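Citrate synthase (Mycobacterium tuberculosis, PDB 4TVM) catalyses the condensation of oxaloacetate with acetyl-CoA and water to give citrate and free CoA, a step of the Krebs cycle. Local coordinates at residues I165-K170 against G390-W395; E161-R166 against A249-S254; M224-H229 against T384-L389; R112-H117 against L188-S193. All coordinates share one frame; numbering follows the deposited sequence.

Contact 1: I165-K170 against G390-W395; sequences IRLLAK and GRLPGW. With OAA (oxaloacetate ion), chain B.
A chi1 of 178° swings the branch of Leu392 clear of its own backbone and sets its two methyls against Leu167 and Leu168. Leu392 CD1 meets Leu167 CD2 at 4.2 Å, while Leu392 CD2 lies 4.1 Å from Leu168 CD2 and also abuts the backbone, 3.4 Å from Leu167 O. Leu168 CD2 reaches on to the ring of Pro393, touching its CD. The two segments belong to long helices of the all-helical citrate synthase core, 159-182 and 383-403; segments 165-170 and 390-395 run antiparallel at 171° with axes 10.3 Å apart, and Leu392 bridges this fairly wide gap. Helix 85-94 packs on Leu168 and Pro393, and helix 251-262 on Leu167. One residue before Leu392, Arg391 points into the oxaloacetate site. Its chain bends at chi2 and chi3, and the guanidinium meets the ligand with its edge, NH2 donating to O3 of oxaloacetate at 3.0 Å in a nearly straight bond (165°). Arg391 NE is held by His229 O.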
loop_
_atom_site.group_PDB
_atom_site.type_symbol
_atom_site.label_atom_id
_atom_site.label_comp_id
_atom_site.label_asym_id
_atom_site.label_seq_id
_atom_site.Cartn_x
_atom_site.Cartn_y
_atom_site.Cartn_z
ATOM N N ILE A 165 -20.051 2.868 2.934
ATOM C CA ILE A 165 -20.729 3.870 3.734
ATOM C C ILE A 165 -19.903 4.238 4.945
ATOM O O ILE A 165 -19.595 5.409 5.168
ATOM C CB ILE A 165 -22.137 3.384 4.170
ATOM C CG1 ILE A 165 -22.999 3.055 2.942
ATOM C CG2 ILE A 165 -22.842 4.453 4.958
ATOM C CD1 ILE A 165 -22.974 4.147 1.865
ATOM N N ARG A 166 -19.554 3.232 5.736
ATOM C CA ARG A 166 -18.721 3.437 6.923
ATOM C C ARG A 166 -17.469 4.271 6.658
ATOM O O ARG A 166 -17.080 5.089 7.484
ATOM C CB ARG A 166 -18.304 2.093 7.488
ATOM C CG ARG A 166 -19.166 1.632 8.634
ATOM C CD ARG A 166 -19.245 0.135 8.719
ATOM N NE ARG A 166 -20.085 -0.233 9.838
ATOM C CZ ARG A 166 -20.282 -1.480 10.253
ATOM N NH1 ARG A 166 -19.684 -2.500 9.631
ATOM N NH2 ARG A 166 -21.083 -1.702 11.295
ATOM N N LEU A 167 -16.829 4.067 5.519
ATOM C CA LEU A 167 -15.624 4.844 5.182
ATOM C C LEU A 167 -15.954 6.271 4.829
ATOM O O LEU A 167 -15.282 7.190 5.269
ATOM C CB LEU A 167 -14.876 4.210 4.008
ATOM C CG LEU A 167 -13.798 3.193 4.393
ATOM C CD1 LEU A 167 -13.513 2.233 3.254
ATOM C CD2 LEU A 167 -12.533 3.931 4.777
ATOM N N LEU A 168 -16.969 6.467 4.005
ATOM C CA LEU A 168 -17.326 7.821 3.600
ATOM C C LEU A 168 -17.802 8.635 4.794
ATOM O O LEU A 168 -17.560 9.841 4.865
ATOM C CB LEU A 168 -18.421 7.797 2.540
ATOM C CG LEU A 168 -17.937 7.427 1.154
ATOM C CD1 LEU A 168 -19.152 7.107 0.304
ATOM C CD2 LEU A 168 -17.141 8.577 0.560
ATOM N N ALA A 169 -18.488 7.976 5.726
ATOM C CA ALA A 169 -18.991 8.667 6.936
ATOM C C ALA A 169 -17.900 8.891 7.934
ATOM O O ALA A 169 -17.741 9.992 8.424
ATOM C CB ALA A 169 -20.104 7.890 7.607
ATOM N N LYS A 170 -17.173 7.828 8.264
ATOM C CA LYS A 170 -16.261 7.863 9.412
ATOM C C LYS A 170 -14.883 8.463 9.171
ATOM O O LYS A 170 -14.230 8.850 10.129
ATOM C CB LYS A 170 -16.079 6.478 9.986
ATOM C CG LYS A 170 -17.385 5.873 10.393
ATOM C CD LYS A 170 -17.187 4.617 11.213
ATOM C CE LYS A 170 -18.465 4.348 12.005
ATOM N NZ LYS A 170 -19.342 3.455 11.228
ATOM N N GLY A 390 -10.789 13.808 0.303
ATOM C CA GLY A 390 -11.363 14.147 -1.003
ATOM C C GLY A 390 -11.220 13.003 -1.961
ATOM O O GLY A 390 -12.141 12.677 -2.689
ATOM N N ARG A 391 -10.060 12.369 -1.950
ATOM C CA ARG A 391 -9.807 11.249 -2.847
ATOM C C ARG A 391 -10.542 9.956 -2.488
ATOM O O ARG A 391 -10.687 9.055 -3.342
ATOM C CB ARG A 391 -8.310 10.978 -2.899
ATOM C CG ARG A 391 -7.927 9.847 -3.812
ATOM C CD ARG A 391 -8.486 10.022 -5.209
ATOM N NE ARG A 391 -7.985 11.248 -5.831
ATOM C CZ ARG A 391 -6.745 11.421 -6.304
ATOM N NH1 ARG A 391 -5.825 10.460 -6.219
ATOM N NH2 ARG A 391 -6.407 12.585 -6.838
ATOM N N LEU A 392 -11.002 9.848 -1.244
ATOM C CA LEU A 392 -11.621 8.604 -0.785
ATOM C C LEU A 392 -12.648 8.011 -1.752
ATOM O O LEU A 392 -12.654 6.809 -1.994
ATOM C CB LEU A 392 -12.233 8.827 0.582
ATOM C CG LEU A 392 -12.976 7.681 1.256
ATOM C CD1 LEU A 392 -12.076 6.488 1.527
ATOM C CD2 LEU A 392 -13.587 8.194 2.558
ATOM N N PRO A 393 -13.559 8.832 -2.288
ATOM C CA PRO A 393 -14.546 8.287 -3.221
ATOM C C PRO A 393 -13.917 7.638 -4.463
ATOM O O PRO A 393 -14.440 6.647 -5.011
ATOM C CB PRO A 393 -15.376 9.520 -3.598
ATOM C CG PRO A 393 -14.538 10.698 -3.202
ATOM C CD PRO A 393 -13.886 10.224 -1.947
ATOM N N GLY A 394 -12.790 8.174 -4.893
ATOM C CA GLY A 394 -12.126 7.665 -6.080
ATOM C C GLY A 394 -11.467 6.357 -5.752
ATOM O O GLY A 394 -11.577 5.372 -6.503
ATOM N N TRP A 395 -10.751 6.349 -4.636
ATOM C CA TRP A 395 -10.173 5.113 -4.130
ATOM C C TRP A 395 -11.215 4.054 -4.117
ATOM O O TRP A 395 -10.980 2.950 -4.572
ATOM C CB TRP A 395 -9.616 5.282 -2.721
ATOM C CG TRP A 395 -8.326 6.040 -2.681
ATOM C CD1 TRP A 395 -7.481 6.252 -3.700
ATOM C CD2 TRP A 395 -7.757 6.682 -1.540
ATOM N NE1 TRP A 395 -6.403 6.992 -3.285
ATOM C CE2 TRP A 395 -6.557 7.284 -1.958
ATOM C CE3 TRP A 395 -8.167 6.837 -0.203
ATOM C CZ2 TRP A 395 -5.759 8.021 -1.109
ATOM C CZ3 TRP A 395 -7.352 7.561 0.657
ATOM C CH2 TRP A 395 -6.153 8.136 0.201
HETATM O O1 OAA B . -4.735 15.194 -7.484
HETATM O O2 OAA B . -3.333 16.724 -6.696
HETATM O O4 OAA B . -1.540 13.075 -10.223
HETATM O O5 OAA B . -2.883 11.624 -9.278
HETATM O O3 OAA B . -3.506 13.079 -7.414
HETATM C C1 OAA B . -3.595 15.716 -7.405
HETATM C C2 OAA B . -2.507 15.082 -8.227
HETATM C C3 OAA B . -2.806 13.604 -8.261
HETATM C C4 OAA B . -2.335 12.728 -9.315
#

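Contact 2: E161-R166 against A249-S254; sequences ELSTIR and ANLFTS
The capped N-terminal turn of helix 251-262 packs here against helix 159-182, in the helical core close to the second subunit. Ser163 is the centre of the contact: its CB lies 3.5 Å from Phe252 CZ, approaching the ring obliquely, and its OG is 3.6 Å from Leu251 CD2. The same methyl touches Thr164 OG1 at 3.8 Å. Leu251 reaches both hydroxyls because a chi1 of -167° carries its branch toward helix 159-182. At the N-cap, Asn250 OD1 accepts from Thr253 N at 2.9 Å, the donor standing above the amide plane, and Asn250 ND2 is bonded to Ser145. Asn250 O takes both Ser254 N and Ser254 OG. The same turn meets the other chain, Ala249 packing on Asn260 and Thr253 on Trp263 of the second subunit. Phe252 rests on Ser163 CB, and since Ser163 OG bonds to Gln159 O and Thr164 OG1 to Val160 O, both buried hydroxyls can lie against Leu251 CD2 without needing a partner from helix 251-262.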
loop_
_atom_site.group_PDB
_atom_site.type_symbol
_atom_site.label_atom_id
_atom_site.label_comp_id
_atom_site.label_asym_id
_atom_site.label_seq_id
_atom_site.Cartn_x
_atom_site.Cartn_y
_atom_site.Cartn_z
ATOM N N GLU A 161 -20.972 -2.531 0.482
ATOM C CA GLU A 161 -21.810 -1.386 0.523
ATOM C C GLU A 161 -21.777 -0.728 1.894
ATOM O O GLU A 161 -21.708 0.477 2.007
ATOM C CB GLU A 161 -23.234 -1.834 0.227
ATOM C CG GLU A 161 -24.093 -0.714 -0.250
ATOM C CD GLU A 161 -23.619 -0.192 -1.590
ATOM O OE1 GLU A 161 -23.998 -0.772 -2.630
ATOM O OE2 GLU A 161 -22.847 0.789 -1.594
ATOM N N LEU A 162 -21.860 -1.543 2.935
ATOM C CA LEU A 162 -21.904 -1.061 4.288
ATOM C C LEU A 162 -20.560 -0.460 4.686
ATOM O O LEU A 162 -20.527 0.587 5.348
ATOM C CB LEU A 162 -22.254 -2.224 5.198
ATOM C CG LEU A 162 -22.415 -1.967 6.688
ATOM C CD1 LEU A 162 -23.448 -0.890 6.963
ATOM C CD2 LEU A 162 -22.790 -3.263 7.382
ATOM N N SER A 163 -19.446 -1.069 4.273
ATOM C CA SER A 163 -18.150 -0.444 4.552
ATOM C C SER A 163 -17.755 0.644 3.559
ATOM O O SER A 163 -16.819 1.415 3.826
ATOM C CB SER A 163 -17.010 -1.478 4.720
ATOM O OG SER A 163 -16.834 -2.303 3.578
ATOM N N THR A 164 -18.424 0.729 2.415
ATOM C CA THR A 164 -18.285 1.943 1.575
ATOM C C THR A 164 -18.883 3.106 2.359
ATOM O O THR A 164 -18.274 4.159 2.494
ATOM C CB THR A 164 -18.980 1.768 0.233
ATOM O OG1 THR A 164 -18.141 0.971 -0.611
ATOM C CG2 THR A 164 -19.306 3.111 -0.450
ATOM N N ILE A 165 -20.051 2.868 2.934
ATOM C CA ILE A 165 -20.729 3.870 3.734
ATOM C C ILE A 165 -19.903 4.238 4.945
ATOM O O ILE A 165 -19.595 5.409 5.168
ATOM C CB ILE A 165 -22.137 3.384 4.170
ATOM C CG1 ILE A 165 -22.999 3.055 2.942
ATOM C CG2 ILE A 165 -22.842 4.453 4.958
ATOM C CD1 ILE A 165 -22.974 4.147 1.865
ATOM N N ARG A 166 -19.554 3.232 5.736
ATOM C CA ARG A 166 -18.721 3.437 6.923
ATOM C C ARG A 166 -17.469 4.271 6.658
ATOM O O ARG A 166 -17.080 5.089 7.484
ATOM C CB ARG A 166 -18.304 2.093 7.488
ATOM C CG ARG A 166 -19.166 1.632 8.634
ATOM C CD ARG A 166 -19.245 0.135 8.719
ATOM N NE ARG A 166 -20.085 -0.233 9.838
ATOM C CZ ARG A 166 -20.282 -1.480 10.253
ATOM N NH1 ARG A 166 -19.684 -2.500 9.631
ATOM N NH2 ARG A 166 -21.083 -1.702 11.295
ATOM N N ALA A 249 -7.481 -8.255 -0.574
ATOM C CA ALA A 249 -7.506 -7.565 0.690
ATOM C C ALA A 249 -8.867 -6.928 0.865
ATOM O O ALA A 249 -9.596 -6.746 -0.107
ATOM C CB ALA A 249 -6.401 -6.530 0.744
ATOM N N ASN A 250 -9.245 -6.633 2.107
ATOM C CA ASN A 250 -10.544 -6.025 2.330
ATOM C C ASN A 250 -10.513 -4.540 1.973
ATOM O O ASN A 250 -9.474 -3.979 1.619
ATOM C CB ASN A 250 -11.073 -6.307 3.737
ATOM C CG ASN A 250 -10.499 -5.382 4.792
ATOM O OD1 ASN A 250 -10.445 -4.171 4.615
ATOM N ND2 ASN A 250 -10.077 -5.958 5.914
ATOM N N LEU A 251 -11.676 -3.916 2.022
ATOM C CA LEU A 251 -11.813 -2.536 1.590
ATOM C C LEU A 251 -10.970 -1.597 2.398
ATOM O O LEU A 251 -10.295 -0.752 1.849
ATOM C CB LEU A 251 -13.267 -2.111 1.692
ATOM C CG LEU A 251 -13.681 -0.816 1.019
ATOM C CD1 LEU A 251 -12.913 -0.508 -0.251
ATOM C CD2 LEU A 251 -15.167 -0.908 0.718
ATOM N N PHE A 252 -10.990 -1.759 3.710
ATOM C CA PHE A 252 -10.218 -0.906 4.597
ATOM C C PHE A 252 -8.731 -1.041 4.374
ATOM O O PHE A 252 -7.987 -0.057 4.417
ATOM C CB PHE A 252 -10.525 -1.257 6.054
ATOM C CG PHE A 252 -11.966 -1.060 6.440
ATOM C CD1 PHE A 252 -12.779 -0.132 5.771
ATOM C CD2 PHE A 252 -12.526 -1.794 7.482
ATOM C CE1 PHE A 252 -14.108 0.040 6.136
ATOM C CE2 PHE A 252 -13.871 -1.624 7.844
ATOM C CZ PHE A 252 -14.650 -0.698 7.177
ATOM N N THR A 253 -8.282 -2.269 4.163
ATOM C CA THR A 253 -6.857 -2.507 4.058
ATOM C C THR A 253 -6.379 -1.912 2.751
ATOM O O THR A 253 -5.314 -1.291 2.694
ATOM C CB THR A 253 -6.531 -4.004 4.184
ATOM O OG1 THR A 253 -7.213 -4.545 5.332
ATOM C CG2 THR A 253 -5.032 -4.205 4.309
ATOM N N SER A 254 -7.194 -2.015 1.712
ATOM C CA SER A 254 -6.854 -1.356 0.429
ATOM C C SER A 254 -6.813 0.186 0.504
ATOM O O SER A 254 -5.933 0.809 -0.091
ATOM C CB SER A 254 -7.795 -1.817 -0.673
ATOM O OG SER A 254 -8.117 -3.192 -0.510
#

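Contact 3: M224-H229 against T384-L389; sequences MLFILH and TVLFAL. With OAA (oxaloacetate ion), chain B.
Phe226 and His229, one turn apart on helix 216-229, meet helix 383-403 of the citrate synthase fold in two unlike patches, segments 224-229 and 384-389 crossing at -74° with axes 9.4 Å apart. The apolar patch is the more closely packed. The Phe226 ring lies obliquely against the backbone of the other helix, with CE1 3.6 Å from Leu386 O, and its CZ touches Leu386 CD2 at 4.1 Å and Leu389 CB. Phe85 meets the same ring, and helix 159-182 covers Leu389, so the patch is enclosed in the core. The second patch is looser and borders the oxaloacetate pocket. His229 and Phe387 form an oblique aromatic pair, centroids 5.3 Å apart and planes at 58°, with His229 ND1 over a face of the Phe387 ring. A chi1 of -169° lifts the Phe387 ring off its helix toward the ligand. Both rings line one side of the bound oxaloacetate, whose O3 is also gripped by Arg391 NH2. His229 approaches O2 of the ligand with its ring edge, CE1 at 3.6 Å, and Phe387 CZ comes edge-on to within 3.4 Å of oxaloacetate O3.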
loop_
_atom_site.group_PDB
_atom_site.type_symbol
_atom_site.label_atom_id
_atom_site.label_comp_id
_atom_site.label_asym_id
_atom_site.label_seq_id
_atom_site.Cartn_x
_atom_site.Cartn_y
_atom_site.Cartn_z
ATOM N N MET A 224 -16.266 22.258 -2.632
ATOM C CA MET A 224 -15.769 22.307 -3.997
ATOM C C MET A 224 -14.407 21.645 -4.099
ATOM O O MET A 224 -14.175 20.821 -4.981
ATOM C CB MET A 224 -15.680 23.751 -4.473
ATOM C CG MET A 224 -15.417 23.881 -5.955
ATOM S SD MET A 224 -15.570 25.578 -6.565
ATOM C CE MET A 224 -13.874 26.133 -6.435
ATOM N N LEU A 225 -13.504 21.996 -3.191
ATOM C CA LEU A 225 -12.140 21.494 -3.265
ATOM C C LEU A 225 -12.014 19.950 -3.184
ATOM O O LEU A 225 -11.084 19.359 -3.747
ATOM C CB LEU A 225 -11.297 22.148 -2.175
ATOM C CG LEU A 225 -10.375 23.263 -2.651
ATOM C CD1 LEU A 225 -9.894 24.073 -1.463
ATOM C CD2 LEU A 225 -9.207 22.652 -3.400
ATOM N N PHE A 226 -12.929 19.299 -2.471
ATOM C CA PHE A 226 -12.983 17.859 -2.480
ATOM C C PHE A 226 -13.503 17.321 -3.801
ATOM O O PHE A 226 -13.118 16.248 -4.218
ATOM C CB PHE A 226 -13.859 17.345 -1.350
ATOM C CG PHE A 226 -13.310 17.598 0.027
ATOM C CD1 PHE A 226 -11.952 17.771 0.251
ATOM C CD2 PHE A 226 -14.166 17.601 1.110
ATOM C CE1 PHE A 226 -11.467 17.976 1.525
ATOM C CE2 PHE A 226 -13.697 17.797 2.387
ATOM C CZ PHE A 226 -12.341 17.976 2.598
ATOM N N ILE A 227 -14.352 18.062 -4.492
ATOM C CA ILE A 227 -14.760 17.662 -5.847
ATOM C C ILE A 227 -13.548 17.689 -6.764
ATOM O O ILE A 227 -13.291 16.733 -7.537
ATOM C CB ILE A 227 -15.863 18.564 -6.433
ATOM C CG1 ILE A 227 -17.052 18.636 -5.465
ATOM C CG2 ILE A 227 -16.312 18.039 -7.792
ATOM C CD1 ILE A 227 -18.209 19.510 -5.910
ATOM N N LEU A 228 -12.758 18.748 -6.651
ATOM C CA LEU A 228 -11.558 18.881 -7.498
ATOM C C LEU A 228 -10.573 17.780 -7.274
ATOM O O LEU A 228 -9.863 17.403 -8.201
ATOM C CB LEU A 228 -10.898 20.233 -7.319
ATOM C CG LEU A 228 -11.714 21.358 -7.980
ATOM C CD1 LEU A 228 -11.673 22.653 -7.181
ATOM C CD2 LEU A 228 -11.270 21.599 -9.414
ATOM N N HIS A 229 -10.544 17.234 -6.054
ATOM C CA HIS A 229 -9.574 16.174 -5.690
ATOM C C HIS A 229 -10.191 14.796 -5.555
ATOM O O HIS A 229 -9.493 13.844 -5.227
ATOM C CB HIS A 229 -8.887 16.531 -4.385
ATOM C CG HIS A 229 -7.880 17.628 -4.508
ATOM N ND1 HIS A 229 -6.570 17.395 -4.880
ATOM C CD2 HIS A 229 -7.978 18.962 -4.285
ATOM C CE1 HIS A 229 -5.909 18.540 -4.888
ATOM N NE2 HIS A 229 -6.742 19.507 -4.537
ATOM N N THR A 384 -2.249 16.694 3.731
ATOM C CA THR A 384 -2.298 15.385 3.105
ATOM C C THR A 384 -3.537 14.624 3.552
ATOM O O THR A 384 -4.052 13.796 2.790
ATOM C CB THR A 384 -1.064 14.570 3.418
ATOM O OG1 THR A 384 0.060 15.427 3.325
ATOM C CG2 THR A 384 -0.906 13.400 2.412
ATOM N N VAL A 385 -3.987 14.893 4.787
ATOM C CA VAL A 385 -5.187 14.277 5.298
ATOM C C VAL A 385 -6.407 14.792 4.503
ATOM O O VAL A 385 -7.317 14.029 4.153
ATOM C CB VAL A 385 -5.404 14.597 6.789
ATOM C CG1 VAL A 385 -6.795 14.146 7.223
ATOM C CG2 VAL A 385 -4.318 13.966 7.657
ATOM N N LEU A 386 -6.404 16.093 4.223
ATOM C CA LEU A 386 -7.472 16.737 3.439
ATOM C C LEU A 386 -7.482 16.126 2.081
ATOM O O LEU A 386 -8.528 15.851 1.514
ATOM C CB LEU A 386 -7.255 18.253 3.334
ATOM C CG LEU A 386 -7.552 18.977 4.649
ATOM C CD1 LEU A 386 -6.869 20.328 4.749
ATOM C CD2 LEU A 386 -9.041 19.150 4.803
ATOM N N PHE A 387 -6.302 15.856 1.578
ATOM C CA PHE A 387 -6.194 15.193 0.284
ATOM C C PHE A 387 -6.899 13.851 0.268
ATOM O O PHE A 387 -7.676 13.579 -0.651
ATOM C CB PHE A 387 -4.744 15.017 -0.079
ATOM C CG PHE A 387 -4.540 14.587 -1.488
ATOM C CD1 PHE A 387 -5.074 13.390 -1.947
ATOM C CD2 PHE A 387 -3.802 15.362 -2.365
ATOM C CE1 PHE A 387 -4.890 12.996 -3.255
ATOM C CE2 PHE A 387 -3.622 14.963 -3.674
ATOM C CZ PHE A 387 -4.172 13.791 -4.126
ATOM N N ALA A 388 -6.656 13.011 1.291
ATOM C CA ALA A 388 -7.273 11.663 1.361
ATOM C C ALA A 388 -8.795 11.685 1.496
ATOM O O ALA A 388 -9.528 10.865 0.883
ATOM C CB ALA A 388 -6.684 10.902 2.517
ATOM N N LEU A 389 -9.279 12.602 2.333
ATOM C CA LEU A 389 -10.730 12.785 2.498
ATOM C C LEU A 389 -11.408 12.996 1.163
ATOM O O LEU A 389 -12.491 12.469 0.937
ATOM C CB LEU A 389 -11.029 14.005 3.358
ATOM C CG LEU A 389 -10.708 13.845 4.816
ATOM C CD1 LEU A 389 -11.242 15.039 5.565
ATOM C CD2 LEU A 389 -11.235 12.514 5.405
HETATM O O1 OAA B . -4.735 15.194 -7.484
HETATM O O2 OAA B . -3.333 16.724 -6.696
HETATM O O4 OAA B . -1.540 13.075 -10.223
HETATM O O5 OAA B . -2.883 11.624 -9.278
HETATM O O3 OAA B . -3.506 13.079 -7.414
HETATM C C1 OAA B . -3.595 15.716 -7.405
HETATM C C2 OAA B . -2.507 15.082 -8.227
HETATM C C3 OAA B . -2.806 13.604 -8.261
HETATM C C4 OAA B . -2.335 12.728 -9.315
#

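Contact 4: R112-H117 against L188-S193; sequences RHTMLH and LYPDNS
Met115 and Thr114 lean on Tyr189 and Pro190, where two irregular connections meet at the periphery of the subunit. From Met115 CB, chi1 (-145°) carries CG to the ring edge of Tyr189, near its plane and 4.2 Å from CD1, and the extended chi2 sends SD onward. SD too is 4.2 Å from Tyr189 CD1; it lies 5.2 Å from the ring centroid and 58° off the ring normal, an oblique Met-aromatic contact. The bend at chi3 (-75°) keeps Met115 CE beside the ring, 4.4 Å from Tyr189 CD1. The far end of the tyrosine is fixed separately, its OH bonding to Glu118 and Lys121. Beside this pair, the Thr114 side chain and the Pro190 ring run alongside each other in opposite senses, with Thr114 OG1 3.4 Å from Pro190 CG and 3.5 Å from CB, while CB of Thr114 lies 3.8 Å from the same CG. Thr114 OG1 also has a weak bond to Gln111 O, and Thr114 O is held by Thr173 of helix 159-182. Further along, Asp191 OD1 accepts from Ser193 N at 3.1 Å, closing an Asx turn shortly before helix 196-205. The whole is partly buried packing between two interhelical loops of the citrate synthase fold, one joining helices 100-111 and 118-122, the other helices 159-182 and 196-205.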
loop_
_atom_site.group_PDB
_atom_site.type_symbol
_atom_site.label_atom_id
_atom_site.label_comp_id
_atom_site.label_asym_id
_atom_site.label_seq_id
_atom_site.Cartn_x
_atom_site.Cartn_y
_atom_site.Cartn_z
ATOM N N ARG A 112 -25.944 8.772 9.188
ATOM C CA ARG A 112 -26.225 7.965 10.369
ATOM C C ARG A 112 -25.055 7.027 10.740
ATOM O O ARG A 112 -25.172 6.293 11.702
ATOM C CB ARG A 112 -27.603 7.237 10.236
ATOM C CG ARG A 112 -27.733 6.225 9.096
ATOM C CD ARG A 112 -29.181 5.743 8.858
ATOM N NE ARG A 112 -29.228 4.667 7.843
ATOM C CZ ARG A 112 -28.817 3.402 8.032
ATOM N NH1 ARG A 112 -28.337 3.024 9.204
ATOM N NH2 ARG A 112 -28.884 2.498 7.047
ATOM N N HIS A 113 -23.923 7.106 10.035
ATOM C CA HIS A 113 -22.729 6.287 10.351
ATOM C C HIS A 113 -21.452 7.070 10.675
ATOM O O HIS A 113 -20.339 6.527 10.591
ATOM C CB HIS A 113 -22.408 5.323 9.194
ATOM C CG HIS A 113 -23.375 4.189 9.058
ATOM N ND1 HIS A 113 -24.647 4.354 8.556
ATOM C CD2 HIS A 113 -23.256 2.876 9.354
ATOM C CE1 HIS A 113 -25.273 3.190 8.552
ATOM N NE2 HIS A 113 -24.448 2.277 9.028
ATOM N N THR A 114 -21.598 8.325 11.080
ATOM C CA THR A 114 -20.449 9.182 11.281
ATOM C C THR A 114 -19.823 9.046 12.637
ATOM O O THR A 114 -18.712 9.550 12.860
ATOM C CB THR A 114 -20.819 10.654 11.140
ATOM O OG1 THR A 114 -21.994 10.900 11.898
ATOM C CG2 THR A 114 -21.054 11.028 9.687
ATOM N N MET A 115 -20.535 8.428 13.570
ATOM C CA MET A 115 -19.984 8.224 14.892
ATOM C C MET A 115 -19.148 6.958 14.871
ATOM O O MET A 115 -19.596 5.947 14.349
ATOM C CB MET A 115 -21.093 8.089 15.918
ATOM C CG MET A 115 -20.716 8.693 17.260
ATOM S SD MET A 115 -22.041 8.725 18.466
ATOM C CE MET A 115 -23.028 10.081 17.795
ATOM N N LEU A 116 -17.931 7.046 15.402
ATOM C CA LEU A 116 -17.094 5.892 15.684
ATOM C C LEU A 116 -17.564 5.193 16.946
ATOM O O LEU A 116 -18.070 5.827 17.884
ATOM C CB LEU A 116 -15.649 6.305 15.994
ATOM C CG LEU A 116 -14.941 7.381 15.209
ATOM C CD1 LEU A 116 -13.525 7.525 15.732
ATOM C CD2 LEU A 116 -14.916 7.036 13.745
ATOM N N HIS A 117 -17.350 3.890 16.975
ATOM C CA HIS A 117 -17.323 3.117 18.230
ATOM C C HIS A 117 -16.540 3.875 19.283
ATOM O O HIS A 117 -15.383 4.246 19.036
ATOM C CB HIS A 117 -16.632 1.749 18.011
ATOM C CG HIS A 117 -17.046 0.709 19.001
ATOM N ND1 HIS A 117 -16.542 0.660 20.283
ATOM C CD2 HIS A 117 -17.922 -0.317 18.903
ATOM C CE1 HIS A 117 -17.086 -0.350 20.933
ATOM N NE2 HIS A 117 -17.934 -0.952 20.116
ATOM N N LEU A 188 -15.200 16.719 19.597
ATOM C CA LEU A 188 -16.666 16.908 19.585
ATOM C C LEU A 188 -17.330 15.695 18.949
ATOM O O LEU A 188 -16.640 14.800 18.470
ATOM C CB LEU A 188 -17.034 18.178 18.794
ATOM C CG LEU A 188 -17.166 19.469 19.620
ATOM C CD1 LEU A 188 -16.025 19.578 20.611
ATOM C CD2 LEU A 188 -17.227 20.730 18.748
ATOM N N TYR A 189 -18.669 15.678 18.922
ATOM C CA TYR A 189 -19.423 14.658 18.191
ATOM C C TYR A 189 -20.157 15.222 16.983
ATOM O O TYR A 189 -20.346 16.403 16.915
ATOM C CB TYR A 189 -20.414 14.000 19.113
ATOM C CG TYR A 189 -19.764 13.085 20.102
ATOM C CD1 TYR A 189 -19.475 11.755 19.772
ATOM C CD2 TYR A 189 -19.438 13.531 21.373
ATOM C CE1 TYR A 189 -18.877 10.903 20.692
ATOM C CE2 TYR A 189 -18.859 12.700 22.290
ATOM C CZ TYR A 189 -18.578 11.394 21.943
ATOM O OH TYR A 189 -18.010 10.584 22.883
ATOM N N PRO A 190 -20.532 14.376 16.007
ATOM C CA PRO A 190 -21.446 14.766 14.922
ATOM C C PRO A 190 -22.743 15.441 15.364
ATOM O O PRO A 190 -23.345 15.022 16.336
ATOM C CB PRO A 190 -21.780 13.428 14.251
ATOM C CG PRO A 190 -20.552 12.612 14.441
ATOM C CD PRO A 190 -19.876 13.083 15.704
ATOM N N ASP A 191 -23.130 16.493 14.648
ATOM C CA ASP A 191 -24.441 17.138 14.773
ATOM C C ASP A 191 -25.302 16.642 13.605
ATOM O O ASP A 191 -24.960 16.872 12.454
ATOM C CB ASP A 191 -24.237 18.646 14.669
ATOM C CG ASP A 191 -25.463 19.453 15.076
ATOM O OD1 ASP A 191 -26.599 18.924 15.098
ATOM O OD2 ASP A 191 -25.258 20.642 15.393
ATOM N N ASN A 192 -26.404 15.957 13.889
ATOM C CA ASN A 192 -27.293 15.467 12.810
ATOM C C ASN A 192 -27.857 16.556 11.939
ATOM O O ASN A 192 -28.389 16.282 10.879
ATOM C CB ASN A 192 -28.481 14.657 13.352
ATOM C CG ASN A 192 -28.210 13.164 13.357
ATOM O OD1 ASN A 192 -27.487 12.639 12.500
ATOM N ND2 ASN A 192 -28.786 12.474 14.323
ATOM N N SER A 193 -27.726 17.794 12.385
ATOM C CA SER A 193 -28.317 18.901 11.699
ATOM C C SER A 193 -27.321 19.577 10.750
ATOM O O SER A 193 -27.574 20.686 10.294
ATOM C CB SER A 193 -28.840 19.903 12.730
ATOM O OG SER A 193 -27.938 20.980 12.937
#

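Overall arrangement
Contacts 1 and 2 share helix 159-182, their centres 9 Å apart, with Leu167 packing on Leu251 and Phe252. Helix 383-403 joins contacts 1 and 3, centres 11 Å apart, and both reach oxaloacetate. Contact 4 lies 15 Å from contact 1 between centres, its 112-117 loop touching Ala169 and Lys170. Contacts 2 and 3 do not touch. Along the chain, contact 4 closes before contact 3 opens, contact 1 spans contact 3, contact 2 starts from the same stretch as contact 1 and alternates with contacts 3 and 4, and contacts 1 and 4 also alternate. Helix 383-403, with pocket residues Phe387 and Arg391, packs on 159-182, which packs on 251-262, where the second subunit is met.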